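Local coordinates for nitronate monooxygenase family protein (Pseudomonas aeruginosa, PDB 4QIT) that catalyses, with FMN and molecular oxygen, the oxidation of nitroalkanes and alkyl nitronates, propionate 3-nitronate being the best nitronate substrate, at the interface of chains A and B. Coordinates in Å, arbitrary orientation; residue numbers count along the deposited sequence, not the author numbering. Chains: chain A/B, Nitronate monooxygenase family protein.

Contact 1: the interface of chains A and B. Residues chain A 185, 203-205, 223, 334; chain B 185, 203-206.
A:Gly203 and B:Gly203 are extended (psi 157° in A:Gly203) and lead directly into helices 204-212 of chain A and 204-214 of chain B, each CA lying against the OE2 carboxylate oxygen of the other chain's glutamate (B:Gly203 CA to A:Glu185 OE2, 3.2 Å). The glutamates work both sides of this junction. In A:Glu185 a bend at chi2 (92°) turns the carboxylate toward the start of its own helix 204-212, where OE1 takes the N-H of A:Thr204 at 2.9 Å, on the syn side but somewhat out of the carboxylate plane; this caps the helix start. A:Glu185 OE2 points across the interface to water 1 at 2.5 Å, and B:Glu185 does the same from the opposite direction. The backbone N of A:Leu205 lies 2.9 Å from this water, as does that of B:Leu205, so four polar groups grip it. A:Glu185 OE2 and B:Glu185 OE2 stay 4.6 Å apart; the two helix N-termini and the water would be expected to ease their repulsion. A:Glu185 CG packs on the B:Ala206 methyl CB at 3.6 Å. The extended A:Gln334 accepts a nearly straight bond (168° at H) on its amide oxygen OE1 from B:Gly203 N, 3.0 Å away. A:Thr204 OG1 donates a hydrogen bond to A:Gly223 O (2.9 Å). In the TIM barrel, A:Glu185 follows strand 178-182, between the FMN-binding A:Gln182 and A:Gly187, and A:Gly223 follows strand 219-222.

Contact 2: the interface of chains A and B. Residues chain A 227, 229-230, 338; chain B 209, 213, 237.
A:Asp227 and B:Arg209 meet tip to tip between the two TIM barrels, in a salt bridge whose carboxylate and guanidinium planes are turned 40° from each other. The carboxylate stands at the guanidinium edge, at its NE end: A:Asp227 OD2 uses its syn lone pair to accept from B:Arg209 NE at 2.7 Å. Weak bonds add to it, from NH2 to the same OD2 and from NE to OD1, so NE straddles the two oxygens while OD2 carries the main bond. A:Asp227 holds CG in the crowded position between backbone N and carbonyl carbon (chi1 59°), with OD1 3.0 Å from A:Gly230 N, met nearly along its C-O axis. This bond ties the carboxylate to the first turn of helix 228-236 and limits its rotation. A:Arg229, from that same turn, crosses B:Arg209 at about a right angle: A:Arg229 CD is 3.4 Å from B:Arg209 CZ, over the centre of the face. The opposite face is met toward its rim by the methyl of B:Ala213. The nearest charged nitrogens, A:Arg229 NE and B:Arg209 NH2, stand 4.0 Å apart. A bend at chi2 (74°) turns the guanidinium of B:Arg209 aside from its aliphatic stem, which A:Leu338 CD1 crosses at B:Arg209 CG, 3.7 Å away. B:Arg209 NH1 donates to B:Leu237 O at 3.0 Å, from above the carbonyl plane, a second-shell hold. B:Leu237 CD2 also touches A:Gly230 CA at 3.9 Å.

Contact 3: the interface of chains A and B. Residues chain A 206, 209-210, 213; chain B 334-335, 337-338.
A:Leu210 and B:Leu338 cross obliquely, branch against branch, in an apolar patch between helix 204-212 of chain A and the 334-338 segment of chain B, in two TIM-barrel subunits of the nitronate monooxygenase family. A:Leu210 CD2 meets the branch point CG of B:Leu338 at 3.9 Å, and the same methyl lies 4.1 Å from B:Ala337 CB. Its other methyl, A:Leu210 CD1, turns toward the backbone and stops 3.6 Å from B:Gln334 O, a carbon-to-oxygen contact. With CG anti to the carbonyl carbon (chi1 -70°), A:Leu210 thus splits its methyls between B:Gln334 O and B:Leu338. The two branches of B:Leu338 also part: CD1 comes to 3.7 Å from A:Arg209 CG, the aliphatic stem of that arginine, while CD2 faces A:Ala213 CB at 4.1 Å. A small methyl closes the other end, A:Ala206 CB resting 3.8 Å from B:Gln334 CB. No nitrogen or oxygen of one chain comes within bonding distance of the other here, so the contact rests on shape and on burial; the partner hides 61 Å² of B:Leu338 and 56 Å² of A:Leu210. Outward from these touching groups, the chain A residues recur at intervals of three or four along helix 204-212 and just past its end, which puts A:Ala206, A:Arg209, A:Leu210 and A:Ala213 on one side. The 3-10 helix 336-338 of chain B presents B:Ala337 and B:Leu338 together, with B:Gln334 and B:Gly335 in the loop leading into it.

Contact 1: the interface of chains A and B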
# COMPACT_ATOMS: atom_id res chain seq x y z
N GLU A 185 4.57 1.41 0.11
CA GLU A 185 5.01 2.57 -0.66
C GLU A 185 6.51 2.61 -0.91
O GLU A 185 6.97 3.24 -1.87
CB GLU A 185 4.66 3.86 0.08
CG GLU A 185 3.20 4.29 0.01
CD GLU A 185 2.33 3.79 1.14
OE1 GLU A 185 2.56 2.67 1.67
OE2 GLU A 185 1.36 4.51 1.50
N GLY A 203 0.19 -1.02 3.70
CA GLY A 203 0.55 0.36 3.41
C GLY A 203 1.08 1.06 4.64
O GLY A 203 0.75 0.69 5.78
N THR A 204 1.87 2.11 4.41
CA THR A 204 2.49 2.86 5.50
C THR A 204 1.49 3.37 6.55
O THR A 204 1.74 3.26 7.75
CB THR A 204 3.31 4.04 4.93
OG1 THR A 204 4.35 3.53 4.09
CG2 THR A 204 3.94 4.86 6.04
N LEU A 205 0.36 3.92 6.09
CA LEU A 205 -0.60 4.51 7.02
C LEU A 205 -1.14 3.45 7.97
O LEU A 205 -1.27 3.71 9.18
CB LEU A 205 -1.73 5.19 6.26
CG LEU A 205 -2.78 5.84 7.15
CD1 LEU A 205 -3.07 7.26 6.69
CD2 LEU A 205 -4.04 4.98 7.14
N GLY A 223 8.40 4.86 3.84
CA GLY A 223 7.65 4.51 2.64
C GLY A 223 6.68 5.58 2.20
O GLY A 223 5.62 5.78 2.80
N GLN A 334 6.54 5.12 -3.88
CA GLN A 334 5.30 5.54 -4.52
C GLN A 334 5.07 7.05 -4.43
O GLN A 334 4.15 7.57 -5.05
CB GLN A 334 4.10 4.76 -3.97
CG GLN A 334 4.12 3.29 -4.38
CD GLN A 334 2.91 2.53 -3.86
OE1 GLN A 334 2.36 2.86 -2.81
NE2 GLN A 334 2.47 1.52 -4.62
N GLU B 185 -4.75 0.10 1.45
CA GLU B 185 -5.27 -0.31 2.75
C GLU B 185 -6.77 -0.62 2.74
O GLU B 185 -7.25 -1.37 3.59
CB GLU B 185 -5.04 0.79 3.79
CG GLU B 185 -3.60 0.92 4.27
CD GLU B 185 -2.76 1.89 3.48
OE1 GLU B 185 -3.00 2.07 2.25
OE2 GLU B 185 -1.85 2.48 4.11
N GLY B 203 -0.44 2.98 -1.80
CA GLY B 203 -0.86 3.12 -0.42
C GLY B 203 -1.51 4.47 -0.15
O GLY B 203 -1.26 5.45 -0.86
N THR B 204 -2.34 4.52 0.89
CA THR B 204 -3.07 5.72 1.24
C THR B 204 -2.16 6.93 1.45
O THR B 204 -2.45 8.02 0.94
CB THR B 204 -3.94 5.48 2.50
OG1 THR B 204 -4.90 4.46 2.21
CG2 THR B 204 -4.67 6.74 2.90
N LEU B 205 -1.07 6.73 2.17
CA LEU B 205 -0.18 7.84 2.51
C LEU B 205 0.39 8.49 1.25
O LEU B 205 0.43 9.72 1.15
CB LEU B 205 0.93 7.41 3.47
CG LEU B 205 1.88 8.54 3.89
CD1 LEU B 205 2.08 8.57 5.40
CD2 LEU B 205 3.23 8.43 3.14
N ALA B 206 0.84 7.68 0.28
CA ALA B 206 1.31 8.24 -0.99
C ALA B 206 0.17 8.83 -1.81
O ALA B 206 0.28 9.94 -2.34
CB ALA B 206 2.06 7.20 -1.81
O HOH W 1 -0.27 4.22 3.33

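Contact 2: the interface of chains A and B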
# COMPACT_ATOMS: atom_id res chain seq x y z
N ASP A 227 7.87 14.90 2.03
CA ASP A 227 7.81 16.30 2.45
C ASP A 227 7.39 16.41 3.92
O ASP A 227 7.09 15.39 4.56
CB ASP A 227 6.92 17.13 1.51
CG ASP A 227 5.49 16.62 1.43
OD1 ASP A 227 5.05 15.85 2.30
OD2 ASP A 227 4.79 17.00 0.47
N ARG A 229 4.70 17.57 5.29
CA ARG A 229 3.33 17.09 5.49
C ARG A 229 3.30 15.58 5.72
O ARG A 229 2.61 15.10 6.62
CB ARG A 229 2.43 17.47 4.31
CG ARG A 229 1.91 18.90 4.34
CD ARG A 229 0.90 19.08 3.23
NE ARG A 229 0.33 20.42 3.17
CZ ARG A 229 -0.80 20.78 3.79
NH1 ARG A 229 -1.47 19.91 4.52
NH2 ARG A 229 -1.25 22.03 3.68
N GLY A 230 4.07 14.83 4.93
CA GLY A 230 4.22 13.39 5.14
C GLY A 230 4.82 13.05 6.49
O GLY A 230 4.39 12.10 7.16
N LEU A 338 6.88 13.31 -6.36
CA LEU A 338 7.09 14.46 -5.49
C LEU A 338 8.58 14.71 -5.20
O LEU A 338 8.92 15.55 -4.35
CB LEU A 338 6.33 14.29 -4.18
CG LEU A 338 4.85 13.96 -4.35
CD1 LEU A 338 4.22 13.65 -2.99
CD2 LEU A 338 4.13 15.08 -5.05
N ARG B 209 -1.38 12.20 -0.59
CA ARG B 209 -0.42 13.29 -0.79
C ARG B 209 -0.31 13.66 -2.27
O ARG B 209 -0.28 14.83 -2.63
CB ARG B 209 0.95 12.92 -0.24
CG ARG B 209 1.92 14.10 -0.16
CD ARG B 209 1.60 15.08 1.00
NE ARG B 209 2.18 16.39 0.73
CZ ARG B 209 1.50 17.46 0.31
NH1 ARG B 209 0.18 17.42 0.18
NH2 ARG B 209 2.15 18.60 0.09
N ALA B 213 -1.34 17.33 -3.32
CA ALA B 213 -0.21 18.17 -3.71
C ALA B 213 -0.24 18.58 -5.18
O ALA B 213 0.27 19.64 -5.53
CB ALA B 213 1.13 17.49 -3.39
N LEU B 237 -1.78 15.24 5.37
CA LEU B 237 -1.40 14.93 3.99
C LEU B 237 -2.11 15.82 2.97
O LEU B 237 -1.75 15.83 1.79
CB LEU B 237 -1.71 13.47 3.67
CG LEU B 237 -0.90 12.44 4.46
CD1 LEU B 237 -1.49 11.06 4.21
CD2 LEU B 237 0.58 12.46 4.12

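Contact 3: the interface of chains A and B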
# COMPACT_ATOMS: atom_id res chain seq x y z
N ALA A 206 -1.44 2.26 7.46
CA ALA A 206 -1.90 1.19 8.36
C ALA A 206 -0.75 0.64 9.20
O ALA A 206 -0.90 0.47 10.42
CB ALA A 206 -2.57 0.05 7.57
N ARG A 209 0.49 2.93 12.16
CA ARG A 209 -0.51 3.00 13.21
C ARG A 209 -0.57 1.70 14.00
O ARG A 209 -0.66 1.71 15.23
CB ARG A 209 -1.88 3.33 12.64
CG ARG A 209 -2.91 3.56 13.72
CD ARG A 209 -2.89 5.01 14.23
NE ARG A 209 -3.59 5.11 15.51
CZ ARG A 209 -2.99 5.13 16.69
NH1 ARG A 209 -3.73 5.21 17.79
NH2 ARG A 209 -1.66 5.08 16.78
N LEU A 210 -0.52 0.57 13.31
CA LEU A 210 -0.57 -0.74 13.97
C LEU A 210 0.61 -0.94 14.90
O LEU A 210 0.46 -1.40 16.04
CB LEU A 210 -0.60 -1.86 12.93
CG LEU A 210 -1.90 -2.00 12.12
CD1 LEU A 210 -1.72 -2.92 10.91
CD2 LEU A 210 -3.05 -2.48 13.00
N ALA A 213 0.44 1.58 17.88
CA ALA A 213 -0.60 1.15 18.81
C ALA A 213 -0.11 0.04 19.74
O ALA A 213 -0.77 -0.27 20.74
CB ALA A 213 -1.83 0.71 18.05
N GLN B 334 -6.87 -2.71 6.01
CA GLN B 334 -5.66 -3.12 6.70
C GLN B 334 -5.54 -2.58 8.13
O GLN B 334 -4.61 -2.94 8.84
CB GLN B 334 -4.41 -2.78 5.87
CG GLN B 334 -4.29 -3.61 4.58
CD GLN B 334 -3.03 -3.31 3.79
OE1 GLN B 334 -2.56 -2.18 3.77
NE2 GLN B 334 -2.49 -4.32 3.13
N GLY B 335 -6.50 -1.75 8.54
CA GLY B 335 -6.57 -1.34 9.93
C GLY B 335 -7.53 -2.18 10.75
O GLY B 335 -7.90 -1.79 11.87
N ALA B 337 -7.45 -4.69 12.70
CA ALA B 337 -7.13 -5.04 14.09
C ALA B 337 -7.53 -3.94 15.07
O ALA B 337 -7.61 -4.18 16.28
CB ALA B 337 -5.64 -5.36 14.24
N LEU B 338 -7.78 -2.73 14.56
CA LEU B 338 -8.14 -1.58 15.39
C LEU B 338 -9.64 -1.30 15.41
O LEU B 338 -10.08 -0.25 15.90
CB LEU B 338 -7.38 -0.34 14.90
CG LEU B 338 -5.86 -0.46 14.79
CD1 LEU B 338 -5.30 0.82 14.17
CD2 LEU B 338 -5.22 -0.73 16.14

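Contact 1 lies in the middle, its C-alpha centre about 11 Å from that of contact 2 and 13 Å from that of contact 3; contacts 2 and 3 are about 21 Å apart. Helix 204-212 of chain A serves contacts 1 and 3, and helix 204-214 of chain B contacts 1 and 2, so the two helices share the centre and each takes one flank. Contacts 2 and 3 are partly symmetry twins: Arg209 and Ala213 of one chain meet Leu338 of the other in both, with the chains exchanged. A dimer of this form is plausible, though the structure alone does not show that it forms in solution.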